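Local coordinates for protein tyrosyl-tRNA synthetase (Aeropyrum pernix, PDB 2CYA) that probably attaches tyrosine to tRNA(Tyr) in two steps, activating the amino acid with ATP to tyrosyl-AMP and then passing it to the acceptor end of the tRNA, at residues 45-50 / 249-254; 256-261 / 330-335. All coordinates share one frame; numbering follows the deposited sequence.

Interaction 1: residues 45-50 / 249-254; sequences SGVAHI and FVVDSD. With SO4 (sulfate ion), chain C.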
loop_
_atom_site.group_PDB
_atom_site.type_symbol
_atom_site.label_atom_id
_atom_site.label_comp_id
_atom_site.label_asym_id
_atom_site.label_seq_id
_atom_site.Cartn_x
_atom_site.Cartn_y
_atom_site.Cartn_z
ATOM N N SER A 45 -19.766 -1.878 7.843
ATOM C CA SER A 45 -20.245 -2.562 6.660
ATOM C C SER A 45 -21.744 -2.751 6.496
ATOM O O SER A 45 -22.171 -3.471 5.586
ATOM C CB SER A 45 -19.576 -3.927 6.600
ATOM O OG SER A 45 -19.885 -4.644 7.783
ATOM N N GLY A 46 -22.538 -2.123 7.356
ATOM C CA GLY A 46 -23.980 -2.274 7.261
ATOM C C GLY A 46 -24.650 -1.940 8.583
ATOM O O GLY A 46 -24.030 -1.361 9.468
ATOM N N VAL A 47 -25.915 -2.308 8.732
ATOM C CA VAL A 47 -26.614 -2.023 9.976
ATOM C C VAL A 47 -26.078 -2.940 11.075
ATOM O O VAL A 47 -25.931 -4.148 10.886
ATOM C CB VAL A 47 -28.136 -2.249 9.832
ATOM C CG1 VAL A 47 -28.850 -1.828 11.121
ATOM C CG2 VAL A 47 -28.672 -1.460 8.634
ATOM N N ALA A 48 -25.775 -2.357 12.227
ATOM C CA ALA A 48 -25.270 -3.143 13.334
ATOM C C ALA A 48 -26.243 -4.256 13.748
ATOM O O ALA A 48 -27.451 -4.043 13.833
ATOM C CB ALA A 48 -24.996 -2.241 14.512
ATOM N N HIS A 49 -25.712 -5.450 13.980
ATOM C CA HIS A 49 -26.546 -6.545 14.443
ATOM C C HIS A 49 -26.068 -6.863 15.865
ATOM O O HIS A 49 -25.053 -6.335 16.311
ATOM C CB HIS A 49 -26.457 -7.750 13.501
ATOM C CG HIS A 49 -25.071 -8.260 13.286
ATOM N ND1 HIS A 49 -24.384 -8.974 14.244
ATOM C CD2 HIS A 49 -24.259 -8.201 12.204
ATOM C CE1 HIS A 49 -23.207 -9.335 13.760
ATOM N NE2 HIS A 49 -23.107 -8.880 12.524
ATOM N N ILE A 50 -26.776 -7.722 16.581
ATOM C CA ILE A 50 -26.413 -7.956 17.971
ATOM C C ILE A 50 -25.030 -8.522 18.232
ATOM O O ILE A 50 -24.518 -8.404 19.343
ATOM C CB ILE A 50 -27.475 -8.826 18.663
ATOM C CG1 ILE A 50 -27.592 -10.201 17.967
ATOM C CG2 ILE A 50 -28.812 -8.082 18.640
ATOM C CD1 ILE A 50 -28.538 -11.154 18.698
ATOM N N PHE A 249 -30.806 -7.650 13.788
ATOM C CA PHE A 249 -30.273 -6.286 13.720
ATOM C C PHE A 249 -30.799 -5.448 14.884
ATOM O O PHE A 249 -31.863 -5.747 15.437
ATOM C CB PHE A 249 -30.644 -5.623 12.392
ATOM C CG PHE A 249 -30.138 -6.363 11.197
ATOM C CD1 PHE A 249 -30.952 -7.259 10.523
ATOM C CD2 PHE A 249 -28.819 -6.202 10.775
ATOM C CE1 PHE A 249 -30.459 -7.996 9.439
ATOM C CE2 PHE A 249 -28.316 -6.935 9.693
ATOM C CZ PHE A 249 -29.137 -7.832 9.026
ATOM N N VAL A 250 -30.060 -4.400 15.243
ATOM C CA VAL A 250 -30.461 -3.563 16.360
ATOM C C VAL A 250 -31.726 -2.795 16.063
ATOM O O VAL A 250 -32.242 -2.121 16.942
ATOM C CB VAL A 250 -29.350 -2.556 16.792
ATOM C CG1 VAL A 250 -28.139 -3.311 17.312
ATOM C CG2 VAL A 250 -28.975 -1.652 15.639
ATOM N N VAL A 251 -32.227 -2.888 14.831
ATOM C CA VAL A 251 -33.460 -2.190 14.488
ATOM C C VAL A 251 -34.579 -3.132 14.063
ATOM O O VAL A 251 -35.584 -2.682 13.516
ATOM C CB VAL A 251 -33.272 -1.122 13.364
ATOM C CG1 VAL A 251 -32.349 0.006 13.845
ATOM C CG2 VAL A 251 -32.746 -1.777 12.095
ATOM N N ASP A 252 -34.411 -4.430 14.294
ATOM C CA ASP A 252 -35.466 -5.386 13.964
ATOM C C ASP A 252 -36.620 -5.161 14.947
ATOM O O ASP A 252 -36.397 -4.774 16.101
ATOM C CB ASP A 252 -34.999 -6.841 14.135
ATOM C CG ASP A 252 -34.200 -7.346 12.966
ATOM O OD1 ASP A 252 -34.316 -6.754 11.883
ATOM O OD2 ASP A 252 -33.465 -8.349 13.128
ATOM N N SER A 253 -37.840 -5.434 14.494
ATOM C CA SER A 253 -39.034 -5.283 15.328
ATOM C C SER A 253 -39.058 -6.406 16.353
ATOM O O SER A 253 -38.327 -7.392 16.206
ATOM C CB SER A 253 -40.295 -5.374 14.457
ATOM O OG SER A 253 -40.412 -6.671 13.873
ATOM N N ASP A 254 -39.892 -6.264 17.384
ATOM C CA ASP A 254 -40.021 -7.304 18.411
ATOM C C ASP A 254 -40.489 -8.593 17.723
ATOM O O ASP A 254 -40.064 -9.688 18.080
ATOM C CB ASP A 254 -41.066 -6.918 19.475
ATOM C CG ASP A 254 -40.624 -5.751 20.354
ATOM O OD1 ASP A 254 -41.449 -5.297 21.164
ATOM O OD2 ASP A 254 -39.464 -5.293 20.255
HETATM S S SO4 C . -19.983 -8.488 10.078
HETATM O O1 SO4 C . -19.807 -9.640 11.068
HETATM O O2 SO4 C . -18.746 -7.600 10.194
HETATM O O3 SO4 C . -19.971 -9.048 8.774
HETATM O O4 SO4 C . -21.047 -7.710 10.608
#

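Interaction 2: residues 256-261 / 330-335; sequences DIRRKI and VAESLI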
loop_
_atom_site.group_PDB
_atom_site.type_symbol
_atom_site.label_atom_id
_atom_site.label_comp_id
_atom_site.label_asym_id
_atom_site.label_seq_id
_atom_site.Cartn_x
_atom_site.Cartn_y
_atom_site.Cartn_z
ATOM N N ASP A 256 -39.936 -9.490 14.546
ATOM C CA ASP A 256 -38.823 -10.023 13.744
ATOM C C ASP A 256 -37.907 -10.836 14.669
ATOM O O ASP A 256 -37.449 -11.926 14.311
ATOM C CB ASP A 256 -37.998 -8.890 13.131
ATOM C CG ASP A 256 -38.677 -8.222 11.954
ATOM O OD1 ASP A 256 -38.286 -7.081 11.621
ATOM O OD2 ASP A 256 -39.586 -8.828 11.356
ATOM N N ILE A 257 -37.628 -10.295 15.856
ATOM C CA ILE A 257 -36.774 -10.991 16.810
ATOM C C ILE A 257 -37.394 -12.322 17.276
ATOM O O ILE A 257 -36.696 -13.325 17.415
ATOM C CB ILE A 257 -36.467 -10.087 18.036
ATOM C CG1 ILE A 257 -35.624 -8.887 17.592
ATOM C CG2 ILE A 257 -35.698 -10.863 19.098
ATOM C CD1 ILE A 257 -35.334 -7.894 18.712
ATOM N N ARG A 258 -38.695 -12.327 17.544
ATOM C CA ARG A 258 -39.376 -13.551 17.964
ATOM C C ARG A 258 -39.312 -14.621 16.864
ATOM O O ARG A 258 -39.094 -15.806 17.146
ATOM C CB ARG A 258 -40.840 -13.257 18.292
ATOM C CG ARG A 258 -41.061 -12.745 19.697
ATOM C CD ARG A 258 -42.489 -12.318 19.921
ATOM N NE ARG A 258 -42.576 -11.550 21.163
ATOM C CZ ARG A 258 -43.106 -10.335 21.264
ATOM N NH1 ARG A 258 -43.118 -9.733 22.441
ATOM N NH2 ARG A 258 -43.640 -9.735 20.206
ATOM N N ARG A 259 -39.504 -14.194 15.616
ATOM C CA ARG A 259 -39.476 -15.116 14.481
ATOM C C ARG A 259 -38.077 -15.696 14.284
ATOM O O ARG A 259 -37.897 -16.917 14.259
ATOM C CB ARG A 259 -39.904 -14.406 13.190
ATOM C CG ARG A 259 -39.888 -15.303 11.938
ATOM C CD ARG A 259 -39.613 -14.466 10.696
ATOM N NE ARG A 259 -40.321 -13.193 10.791
ATOM C CZ ARG A 259 -39.798 -12.000 10.511
ATOM N NH1 ARG A 259 -40.553 -10.918 10.650
ATOM N NH2 ARG A 259 -38.544 -11.881 10.099
ATOM N N LYS A 260 -37.090 -14.811 14.151
ATOM C CA LYS A 260 -35.710 -15.233 13.944
ATOM C C LYS A 260 -35.197 -16.147 15.043
ATOM O O LYS A 260 -34.500 -17.116 14.763
ATOM C CB LYS A 260 -34.795 -14.014 13.807
ATOM C CG LYS A 260 -35.061 -13.194 12.556
ATOM C CD LYS A 260 -34.106 -11.999 12.474
ATOM C CE LYS A 260 -34.400 -11.120 11.276
ATOM N NZ LYS A 260 -33.320 -10.095 11.132
ATOM N N ILE A 261 -35.525 -15.849 16.293
ATOM C CA ILE A 261 -35.064 -16.700 17.387
ATOM C C ILE A 261 -35.827 -18.037 17.404
ATOM O O ILE A 261 -35.242 -19.099 17.621
ATOM C CB ILE A 261 -35.235 -15.986 18.742
ATOM C CG1 ILE A 261 -34.330 -14.744 18.787
ATOM C CG2 ILE A 261 -34.927 -16.944 19.880
ATOM C CD1 ILE A 261 -32.857 -15.028 18.552
ATOM N N VAL A 330 -35.113 -16.309 25.611
ATOM C CA VAL A 330 -34.017 -15.531 25.061
ATOM C C VAL A 330 -34.592 -14.445 24.165
ATOM O O VAL A 330 -34.165 -13.296 24.222
ATOM C CB VAL A 330 -33.023 -16.449 24.284
ATOM C CG1 VAL A 330 -32.146 -15.630 23.317
ATOM C CG2 VAL A 330 -32.141 -17.191 25.297
ATOM N N ALA A 331 -35.593 -14.807 23.366
ATOM C CA ALA A 331 -36.227 -13.863 22.457
ATOM C C ALA A 331 -36.782 -12.679 23.216
ATOM O O ALA A 331 -36.538 -11.524 22.853
ATOM C CB ALA A 331 -37.341 -14.550 21.686
ATOM N N GLU A 332 -37.518 -12.965 24.289
ATOM C CA GLU A 332 -38.124 -11.908 25.081
ATOM C C GLU A 332 -37.085 -11.020 25.775
ATOM O O GLU A 332 -37.263 -9.798 25.819
ATOM C CB GLU A 332 -39.136 -12.505 26.079
ATOM C CG GLU A 332 -40.320 -13.256 25.392
ATOM C CD GLU A 332 -41.122 -12.359 24.446
ATOM O OE1 GLU A 332 -41.522 -11.247 24.875
ATOM O OE2 GLU A 332 -41.354 -12.762 23.278
ATOM N N SER A 333 -36.005 -11.602 26.304
ATOM C CA SER A 333 -34.955 -10.791 26.937
ATOM C C SER A 333 -34.197 -9.943 25.888
ATOM O O SER A 333 -33.835 -8.792 26.134
ATOM C CB SER A 333 -33.957 -11.681 27.664
ATOM O OG SER A 333 -34.620 -12.479 28.616
ATOM N N LEU A 334 -33.960 -10.518 24.720
ATOM C CA LEU A 334 -33.249 -9.816 23.653
ATOM C C LEU A 334 -34.051 -8.591 23.243
ATOM O O LEU A 334 -33.503 -7.539 22.930
ATOM C CB LEU A 334 -33.086 -10.747 22.456
ATOM C CG LEU A 334 -31.998 -10.437 21.449
ATOM C CD1 LEU A 334 -30.679 -10.161 22.177
ATOM C CD2 LEU A 334 -31.877 -11.651 20.497
ATOM N N ILE A 335 -35.364 -8.747 23.228
ATOM C CA ILE A 335 -36.240 -7.652 22.900
ATOM C C ILE A 335 -36.003 -6.485 23.875
ATOM O O ILE A 335 -35.943 -5.335 23.450
ATOM C CB ILE A 335 -37.706 -8.113 22.951
ATOM C CG1 ILE A 335 -38.012 -8.929 21.678
ATOM C CG2 ILE A 335 -38.623 -6.910 23.136
ATOM C CD1 ILE A 335 -39.375 -9.601 21.655
#

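Interaction 1: residues 45-50 / 249-254
Phe249 turns the CD2 edge of its ring to the backbone of 45-50: CD2 lies 3.5 Å from Val47 O, which sits in the ring plane, and Ala48 O also lies near that edge. With CG anti to the carbonyl carbon and beside the backbone N (chi1 -59°), CD2 of Phe249 is brought against both Val47 O and CB of His49, which the ring meets obliquely, CD2 to CB 3.9 Å. The backbones bridge once, between His49 and Phe249, with the two CA atoms 3.8 Å apart. Beside the bridge Val250 N gives a nearly straight hydrogen bond to Ala48 O (3.0 Å, 171°), and both methyls of Val250 crowd the same oxygen. CG1 of Val47 meets CG2 of Val251 at 4.0 Å, the two side chains crossing at about a right angle.

Phe249 to Asp252 forms a type I beta turn, and OD2 of Asp252 takes the Phe249 N-H from above its carboxylate plane (2.8 Å). His49, in the HIGH-like signature of class I synthetases and an inferred ATP ligand, uses both ring nitrogens beyond its CB: ND1 caps Gly51 N, while NE2 donates a bent bond to sulfate O4 (3.0 Å, 136°). Lys241 of the KMSKS motif and Trp52 grip the same anion, which is probably from the crystallisation liquor. The contact thus ties the loop between strand 37-42 and helix 51-64 to the run that leads into helix 254-262, with helices 323-346 and 349-360 packed against its valines.

Interaction 2: residues 256-261 / 330-335
Ala331 sits at the centre of the contact, its CB 3.8 Å from CG2 of Ile261, while its carbonyl O lies beside CG2 of Ile257. That same Ile257 methyl, anti to its own backbone N, reaches CG1 of Ile335 at 4.0 Å and also touches CD2 of Leu334. CD1 of Ile261 meets the same Leu334 methyl at 4.0 Å, so CD2 of Leu334 bridges two residues one turn apart on helix 254-262.

At the margin of these aliphatic contacts Arg258 holds Glu332 side-on. NE donates to OE2 at 2.7 Å, almost straight (171°), and NH1 makes a longer bond to OE1 at 3.3 Å; each oxygen uses its syn lone pair. The guanidinium and carboxylate planes are only 7° apart. An extended arginine chain from CG to NE meets a glutamate bent at chi2, and CD1 of Ile335 lies over one guanidinium face, 3.8 Å from CZ.

The helix segments run roughly antiparallel, 146° between their N-to-C directions, with axes 9.1 Å apart at closest approach. The small Ala331 faces the partner helix, where its CA is 5.5 Å from the CA of Arg258. Farther out, helix 275-284 packs on Ile261 and Val330 through Ile279, and Val248 lies against Ile257. The chemistry is therefore divided: aliphatic packing joins the buried faces, while a bidentate, nearly coplanar ion pair links the two helices at a partly exposed margin and probably keeps both charged groups ionised.

How the interactions relate
Both contacts are largely buried and sit on the same side of the chain's centre, their own centres about 12 Å apart, but interaction 1 lies deeper and holds part of the inferred ATP site. It joins two irregular segments through a backbone bond and a few apolar contacts, whereas interaction 2 packs helix on helix and adds an ion pair at a partly exposed edge. Residues 249-254 run into the helix carrying 256-261, and the two contacts meet: Lys260 NZ forms a salt bridge with Asp252 OD2 at 2.7 Å, and Ile50 CD1 rests on Leu334 CD2 at 3.8 Å. Helix 323-346 serves both, supplying one side of interaction 2 and packing on Val250 and Val251.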